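Local atomic coordinates of phosphate-binding protein (PDB entry 5UB3), a protein that probably serves as a periplasmic solute-binding receptor of the phosphonate-binding family, working as a sensor paired with a diguanylate cyclase and here holding a chloride ion. Residues A[80-84]-A[255-259]; A[94-100]-A[200-206]. All coordinates share one frame; numbering follows the deposited sequence.

Contact 1 (80-84 with 255-259) and contact 2 (94-100 with 200-206) lie in different lobes of a two-lobed fold, their centres about 29 Å apart. Strands 79-87 and 92-100, consecutive in the chain and both paired with strand 209-217, lead from one lobe to the other. Both contacts are partly buried. In contact 1 a strand meets the last residue of strand 251-255 and the loop leading into helix 259-277: one bridge, two waters and apolar packing bury 367 Å². Contact 2 is an antiparallel strand pair with five bridges, burying 806 Å² through aromatic rings and a histidine-arginine bond. Contact 2 contains a whole classic bulge, whereas that of contact 1 is made against strand 209-217.

Contact 1: A[80-84]-A[255-259]; sequences HPLLM and RPLDP
Met-84 lays its CB over one face of the Arg-255 guanidinium, 3.6 Å from NH2 and displaced toward the rim. The two belong to the end of an antiparallel strand pair in the sheet of one lobe of a two-lobed periplasmic-binding-protein fold, where strand 79-87 meets the end of strand 251-255 just before helix 259-277. Met-84 and Arg-255 form a hydrogen-bonded pair: Met-84 N donates to Arg-255 O at 2.7 Å, and Arg-255 N returns a bond to Met-84 O. Both side chains rise on the same face. With chi1 at 80°, CG of Arg-255 sits between the backbone N and the carbonyl carbon, and the chain then runs extended to NE, which carries the guanidinium back over the methionine. The methionine bends at chi2 and chi3, and its SD comes 3.9 Å from Leu-257 CG, the two side chains crossing at about a right angle; Ser-261 and Leu-265 of helix 259-277 also touch this methionine. Further along, Leu-257 CD2 presses on Pro-81 CB at 3.5 Å, tighter than usual for two carbons, while its CD1 reaches Leu-82 O. On strand 79-87, Leu-82 and Leu-83 both face Glu-214 of strand 209-217 in a classic beta bulge. Leu-82 starts out away from 255-259, and its side chain touches Leu-228 of helix 222-235. Leu-83 swings its CD2 to 3.4 Å from Arg-255 O. Beyond the bridge Leu-257 lies in loop, and a water spans the gap: it accepts from Leu-257 N at 2.7 Å and donates to Leu-82 O, which also receives Arg-229 NE. A second water donates to Met-84 O and accepts a weak bond from Arg-255 NH1 at 2.8 Å.

Contact 2: A[94-100]-A[200-206]; sequences HTLFFVR and FRIVHRT
The Phe-200 ring carries Phe-98 CE2 over one face, displaced toward the rim and 3.4 Å from Phe-200 CE2; the planes stand 44° apart, and Trp-186 touches both rings. Val-99 CG2 covers one face of the Arg-201 guanidinium, 3.6 Å from NH2, while NH1 bonds to Ile-105 O. At the edge of the His-94 ring, Arg-205 NH1 donates to NE2 at 2.9 Å; the donor lies in the imidazole plane, but the bond is bent (132°) and leaves the guanidinium plane. The Phe-97 ring meets Thr-206 CG2 at its edge and runs beside His-204, whose NE2 binds Glu-133. These groups decorate antiparallel strands 92-100 and 200-205, which belong to the second lobe of the binding-protein fold. A classic beta bulge interrupts the pairing: Val-203 and His-204 both face Phe-97, whose N donates to His-204 O and whose O accepts from Val-203 N at 2.8 Å. Across the bulge, Leu-96 CD2 meets Ile-202 CD1 on the face shared with Phe-98. At the far end, Thr-206 OG1, set between its backbone N and carbonyl carbon (chi1 71°), accepts Thr-95 N at 3.0 Å, and Thr-206 N donates to Thr-95 O.

Contact 1: A[80-84]-A[255-259]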
loop_
_atom_site.group_PDB
_atom_site.type_symbol
_atom_site.label_atom_id
_atom_site.label_comp_id
_atom_site.label_asym_id
_atom_site.label_seq_id
_atom_site.Cartn_x
_atom_site.Cartn_y
_atom_site.Cartn_z
ATOM N N HIS A 80 14.678 -4.400 -0.969
ATOM C CA HIS A 80 14.712 -4.217 -2.424
ATOM C C HIS A 80 13.688 -5.139 -3.057
ATOM O O HIS A 80 13.334 -6.153 -2.461
ATOM C CB HIS A 80 16.128 -4.452 -2.986
ATOM C CG HIS A 80 16.680 -5.799 -2.638
ATOM N ND1 HIS A 80 17.295 -6.046 -1.433
ATOM C CD2 HIS A 80 16.735 -6.954 -3.330
ATOM C CE1 HIS A 80 17.649 -7.318 -1.363
ATOM N NE2 HIS A 80 17.337 -7.885 -2.505
ATOM N N PRO A 81 13.232 -4.816 -4.267
ATOM C CA PRO A 81 12.194 -5.639 -4.880
ATOM C C PRO A 81 12.635 -7.049 -5.272
ATOM O O PRO A 81 13.746 -7.215 -5.743
ATOM C CB PRO A 81 11.795 -4.823 -6.125
ATOM C CG PRO A 81 12.259 -3.419 -5.853
ATOM C CD PRO A 81 13.436 -3.524 -4.972
ATOM N N LEU A 82 11.777 -8.033 -5.055
ATOM C CA LEU A 82 12.011 -9.403 -5.431
ATOM C C LEU A 82 11.196 -9.742 -6.671
ATOM O O LEU A 82 11.749 -10.288 -7.629
ATOM C CB LEU A 82 11.532 -10.317 -4.320
ATOM C CG LEU A 82 11.773 -11.815 -4.537
ATOM C CD1 LEU A 82 13.162 -12.136 -4.108
ATOM C CD2 LEU A 82 10.774 -12.613 -3.731
ATOM N N LEU A 83 9.888 -9.472 -6.602
ATOM C CA LEU A 83 8.884 -9.827 -7.616
ATOM C C LEU A 83 7.832 -8.753 -7.661
ATOM O O LEU A 83 7.553 -8.147 -6.642
ATOM C CB LEU A 83 8.173 -11.156 -7.280
ATOM C CG LEU A 83 8.988 -12.423 -7.460
ATOM C CD1 LEU A 83 8.276 -13.631 -6.893
ATOM C CD2 LEU A 83 9.369 -12.589 -8.926
ATOM N N MET A 84 7.285 -8.448 -8.828
ATOM C CA MET A 84 6.088 -7.623 -8.920
ATOM C C MET A 84 4.897 -8.527 -8.676
ATOM O O MET A 84 4.894 -9.678 -9.074
ATOM C CB MET A 84 5.952 -6.911 -10.280
ATOM C CG MET A 84 7.107 -6.032 -10.628
ATOM S SD MET A 84 7.501 -4.756 -9.428
ATOM C CE MET A 84 5.945 -3.824 -9.452
ATOM N N ARG A 255 5.511 -11.659 -10.913
ATOM C CA ARG A 255 6.347 -11.673 -12.042
ATOM C C ARG A 255 7.692 -10.990 -11.812
ATOM O O ARG A 255 7.853 -10.197 -10.854
ATOM C CB ARG A 255 5.563 -11.168 -13.248
ATOM C CG ARG A 255 5.426 -9.714 -13.348
ATOM C CD ARG A 255 4.366 -9.247 -14.391
ATOM N NE ARG A 255 4.561 -7.797 -14.250
ATOM C CZ ARG A 255 3.973 -6.970 -13.368
ATOM N NH1 ARG A 255 2.945 -7.345 -12.556
ATOM N NH2 ARG A 255 4.425 -5.707 -13.337
ATOM N N PRO A 256 8.698 -11.396 -12.611
ATOM C CA PRO A 256 10.002 -10.847 -12.446
ATOM C C PRO A 256 9.975 -9.332 -12.682
ATOM O O PRO A 256 9.158 -8.811 -13.469
ATOM C CB PRO A 256 10.805 -11.499 -13.581
ATOM C CG PRO A 256 10.068 -12.691 -13.953
ATOM C CD PRO A 256 8.644 -12.394 -13.699
ATOM N N LEU A 257 10.863 -8.654 -12.025
ATOM C CA LEU A 257 11.076 -7.285 -12.323
ATOM C C LEU A 257 11.682 -7.228 -13.713
ATOM O O LEU A 257 12.346 -8.169 -14.165
ATOM C CB LEU A 257 11.993 -6.616 -11.336
ATOM C CG LEU A 257 11.101 -6.142 -10.137
ATOM C CD1 LEU A 257 11.058 -7.190 -9.060
ATOM C CD2 LEU A 257 11.569 -4.843 -9.588
ATOM N N ASP A 258 11.441 -6.106 -14.349
ATOM C CA ASP A 258 11.847 -5.895 -15.731
ATOM C C ASP A 258 12.073 -4.395 -15.902
ATOM O O ASP A 258 11.890 -3.617 -14.928
ATOM C CB ASP A 258 10.863 -6.558 -16.707
ATOM C CG ASP A 258 9.474 -5.934 -16.707
ATOM O OD1 ASP A 258 9.367 -4.702 -16.613
ATOM O OD2 ASP A 258 8.494 -6.699 -16.848
ATOM N N PRO A 259 12.564 -3.980 -17.083
ATOM C CA PRO A 259 12.975 -2.587 -17.094
ATOM C C PRO A 259 11.773 -1.655 -16.881
ATOM O O PRO A 259 11.936 -0.605 -16.259
ATOM C CB PRO A 259 13.647 -2.432 -18.463
ATOM C CG PRO A 259 14.160 -3.796 -18.726
ATOM C CD PRO A 259 12.998 -4.657 -18.317
HETATM O O HOH W 1 12.620 -9.952 -10.392
HETATM O O HOH W 2 2.765 -9.779 -11.215
#

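Contact 2: A[94-100]-A[200-206]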
loop_
_atom_site.group_PDB
_atom_site.type_symbol
_atom_site.label_atom_id
_atom_site.label_comp_id
_atom_site.label_asym_id
_atom_site.label_seq_id
_atom_site.Cartn_x
_atom_site.Cartn_y
_atom_site.Cartn_z
ATOM N N HIS A 94 -4.702 2.974 -9.034
ATOM C CA HIS A 94 -4.544 4.407 -8.957
ATOM C C HIS A 94 -5.404 4.952 -7.870
ATOM O O HIS A 94 -6.218 4.235 -7.359
ATOM C CB HIS A 94 -4.851 5.137 -10.264
ATOM C CG HIS A 94 -6.227 4.934 -10.777
ATOM N ND1 HIS A 94 -6.577 3.858 -11.547
ATOM C CD2 HIS A 94 -7.339 5.686 -10.640
ATOM C CE1 HIS A 94 -7.845 3.961 -11.898
ATOM N NE2 HIS A 94 -8.330 5.050 -11.339
ATOM N N THR A 95 -5.140 6.207 -7.527
ATOM C CA THR A 95 -5.920 6.904 -6.512
ATOM C C THR A 95 -7.048 7.668 -7.168
ATOM O O THR A 95 -6.870 8.249 -8.242
ATOM C CB THR A 95 -5.022 7.749 -5.630
ATOM O OG1 THR A 95 -4.285 6.850 -4.783
ATOM C CG2 THR A 95 -5.866 8.667 -4.755
ATOM N N LEU A 96 -8.214 7.601 -6.544
ATOM C CA LEU A 96 -9.299 8.484 -6.893
ATOM C C LEU A 96 -9.664 9.380 -5.731
ATOM O O LEU A 96 -9.539 9.014 -4.543
ATOM C CB LEU A 96 -10.477 7.711 -7.436
ATOM C CG LEU A 96 -11.039 6.492 -6.746
ATOM C CD1 LEU A 96 -11.779 7.016 -5.543
ATOM C CD2 LEU A 96 -11.970 5.641 -7.635
ATOM N N PHE A 97 -10.041 10.589 -6.072
ATOM C CA PHE A 97 -10.512 11.531 -5.069
ATOM C C PHE A 97 -11.991 11.568 -5.256
ATOM O O PHE A 97 -12.466 11.676 -6.374
ATOM C CB PHE A 97 -9.943 12.904 -5.308
ATOM C CG PHE A 97 -8.466 13.027 -5.016
ATOM C CD1 PHE A 97 -7.539 12.515 -5.893
ATOM C CD2 PHE A 97 -8.023 13.696 -3.901
ATOM C CE1 PHE A 97 -6.190 12.651 -5.647
ATOM C CE2 PHE A 97 -6.682 13.829 -3.631
ATOM C CZ PHE A 97 -5.755 13.329 -4.529
ATOM N N PHE A 98 -12.745 11.530 -4.172
ATOM C CA PHE A 98 -14.164 11.569 -4.304
ATOM C C PHE A 98 -14.790 12.503 -3.280
ATOM O O PHE A 98 -14.218 12.760 -2.223
ATOM C CB PHE A 98 -14.739 10.165 -4.176
ATOM C CG PHE A 98 -14.562 9.579 -2.834
ATOM C CD1 PHE A 98 -13.398 8.869 -2.530
ATOM C CD2 PHE A 98 -15.538 9.760 -1.832
ATOM C CE1 PHE A 98 -13.205 8.351 -1.264
ATOM C CE2 PHE A 98 -15.359 9.239 -0.584
ATOM C CZ PHE A 98 -14.194 8.544 -0.283
ATOM N N VAL A 99 -15.960 12.993 -3.621
ATOM C CA VAL A 99 -16.774 13.833 -2.740
ATOM C C VAL A 99 -18.218 13.414 -2.699
ATOM O O VAL A 99 -18.677 12.630 -3.536
ATOM C CB VAL A 99 -16.801 15.272 -3.236
ATOM C CG1 VAL A 99 -15.381 15.817 -3.302
ATOM C CG2 VAL A 99 -17.518 15.394 -4.583
ATOM N N ARG A 100 -18.956 14.015 -1.781
ATOM C CA ARG A 100 -20.412 13.922 -1.885
ATOM C C ARG A 100 -20.904 14.551 -3.177
ATOM O O ARG A 100 -20.365 15.540 -3.665
ATOM C CB ARG A 100 -21.098 14.567 -0.702
ATOM C CG ARG A 100 -20.908 13.748 0.565
ATOM C CD ARG A 100 -21.860 14.251 1.619
ATOM N NE ARG A 100 -23.235 14.248 1.108
ATOM C CZ ARG A 100 -24.133 13.268 1.256
ATOM N NH1 ARG A 100 -23.862 12.147 1.951
ATOM N NH2 ARG A 100 -25.356 13.448 0.732
ATOM N N PHE A 200 -21.663 9.574 -3.677
ATOM C CA PHE A 200 -20.371 10.105 -4.057
ATOM C C PHE A 200 -20.148 10.260 -5.552
ATOM O O PHE A 200 -20.673 9.519 -6.362
ATOM C CB PHE A 200 -19.251 9.160 -3.553
ATOM C CG PHE A 200 -19.116 9.075 -2.075
ATOM C CD1 PHE A 200 -19.475 10.121 -1.241
ATOM C CD2 PHE A 200 -18.553 7.970 -1.510
ATOM C CE1 PHE A 200 -19.303 10.020 0.128
ATOM C CE2 PHE A 200 -18.389 7.846 -0.113
ATOM C CZ PHE A 200 -18.745 8.884 0.691
ATOM N N ARG A 201 -19.277 11.193 -5.875
ATOM C CA ARG A 201 -18.842 11.477 -7.202
ATOM C C ARG A 201 -17.292 11.461 -7.182
ATOM O O ARG A 201 -16.645 12.065 -6.296
ATOM C CB ARG A 201 -19.380 12.873 -7.530
ATOM C CG ARG A 201 -18.945 13.504 -8.823
ATOM C CD ARG A 201 -19.933 14.620 -9.222
ATOM N NE ARG A 201 -20.277 15.528 -8.107
ATOM C CZ ARG A 201 -19.470 16.454 -7.651
ATOM N NH1 ARG A 201 -18.270 16.593 -8.194
ATOM N NH2 ARG A 201 -19.841 17.229 -6.630
ATOM N N ILE A 202 -16.698 10.854 -8.208
ATOM C CA ILE A 202 -15.245 10.941 -8.405
ATOM C C ILE A 202 -14.846 12.272 -9.043
ATOM O O ILE A 202 -15.372 12.649 -10.072
ATOM C CB ILE A 202 -14.745 9.754 -9.225
ATOM C CG1 ILE A 202 -15.061 8.448 -8.452
ATOM C CG2 ILE A 202 -13.272 9.903 -9.508
ATOM C CD1 ILE A 202 -15.117 7.261 -9.367
ATOM N N VAL A 203 -13.937 13.012 -8.403
ATOM C CA VAL A 203 -13.500 14.296 -8.937
ATOM C C VAL A 203 -12.112 14.298 -9.576
ATOM O O VAL A 203 -11.773 15.243 -10.268
ATOM C CB VAL A 203 -13.645 15.459 -7.894
ATOM C CG1 VAL A 203 -15.105 15.609 -7.550
ATOM C CG2 VAL A 203 -12.791 15.258 -6.651
ATOM N N HIS A 204 -11.313 13.257 -9.355
ATOM C CA HIS A 204 -9.986 13.240 -9.908
ATOM C C HIS A 204 -9.435 11.831 -9.836
ATOM O O HIS A 204 -9.735 11.064 -8.892
ATOM C CB HIS A 204 -9.086 14.148 -9.124
ATOM C CG HIS A 204 -7.726 14.274 -9.713
ATOM N ND1 HIS A 204 -7.442 15.163 -10.728
ATOM C CD2 HIS A 204 -6.584 13.574 -9.493
ATOM C CE1 HIS A 204 -6.169 15.054 -11.064
ATOM N NE2 HIS A 204 -5.634 14.076 -10.355
ATOM N N ARG A 205 -8.592 11.523 -10.797
ATOM C CA ARG A 205 -7.904 10.218 -10.830
ATOM C C ARG A 205 -6.441 10.460 -11.036
ATOM O O ARG A 205 -6.119 11.286 -11.863
ATOM C CB ARG A 205 -8.461 9.344 -11.999
ATOM C CG ARG A 205 -9.883 8.875 -11.786
ATOM C CD ARG A 205 -10.396 7.986 -12.914
ATOM N NE ARG A 205 -11.732 7.447 -12.594
ATOM C CZ ARG A 205 -12.034 6.170 -12.250
ATOM N NH1 ARG A 205 -11.127 5.208 -12.193
ATOM N NH2 ARG A 205 -13.306 5.822 -12.001
ATOM N N THR A 206 -5.563 9.734 -10.316
ATOM C CA THR A 206 -4.153 9.793 -10.570
ATOM C C THR A 206 -3.788 8.806 -11.663
ATOM O O THR A 206 -4.608 7.985 -12.072
ATOM C CB THR A 206 -3.300 9.483 -9.306
ATOM O OG1 THR A 206 -3.383 8.094 -8.972
ATOM C CG2 THR A 206 -3.765 10.346 -8.103
#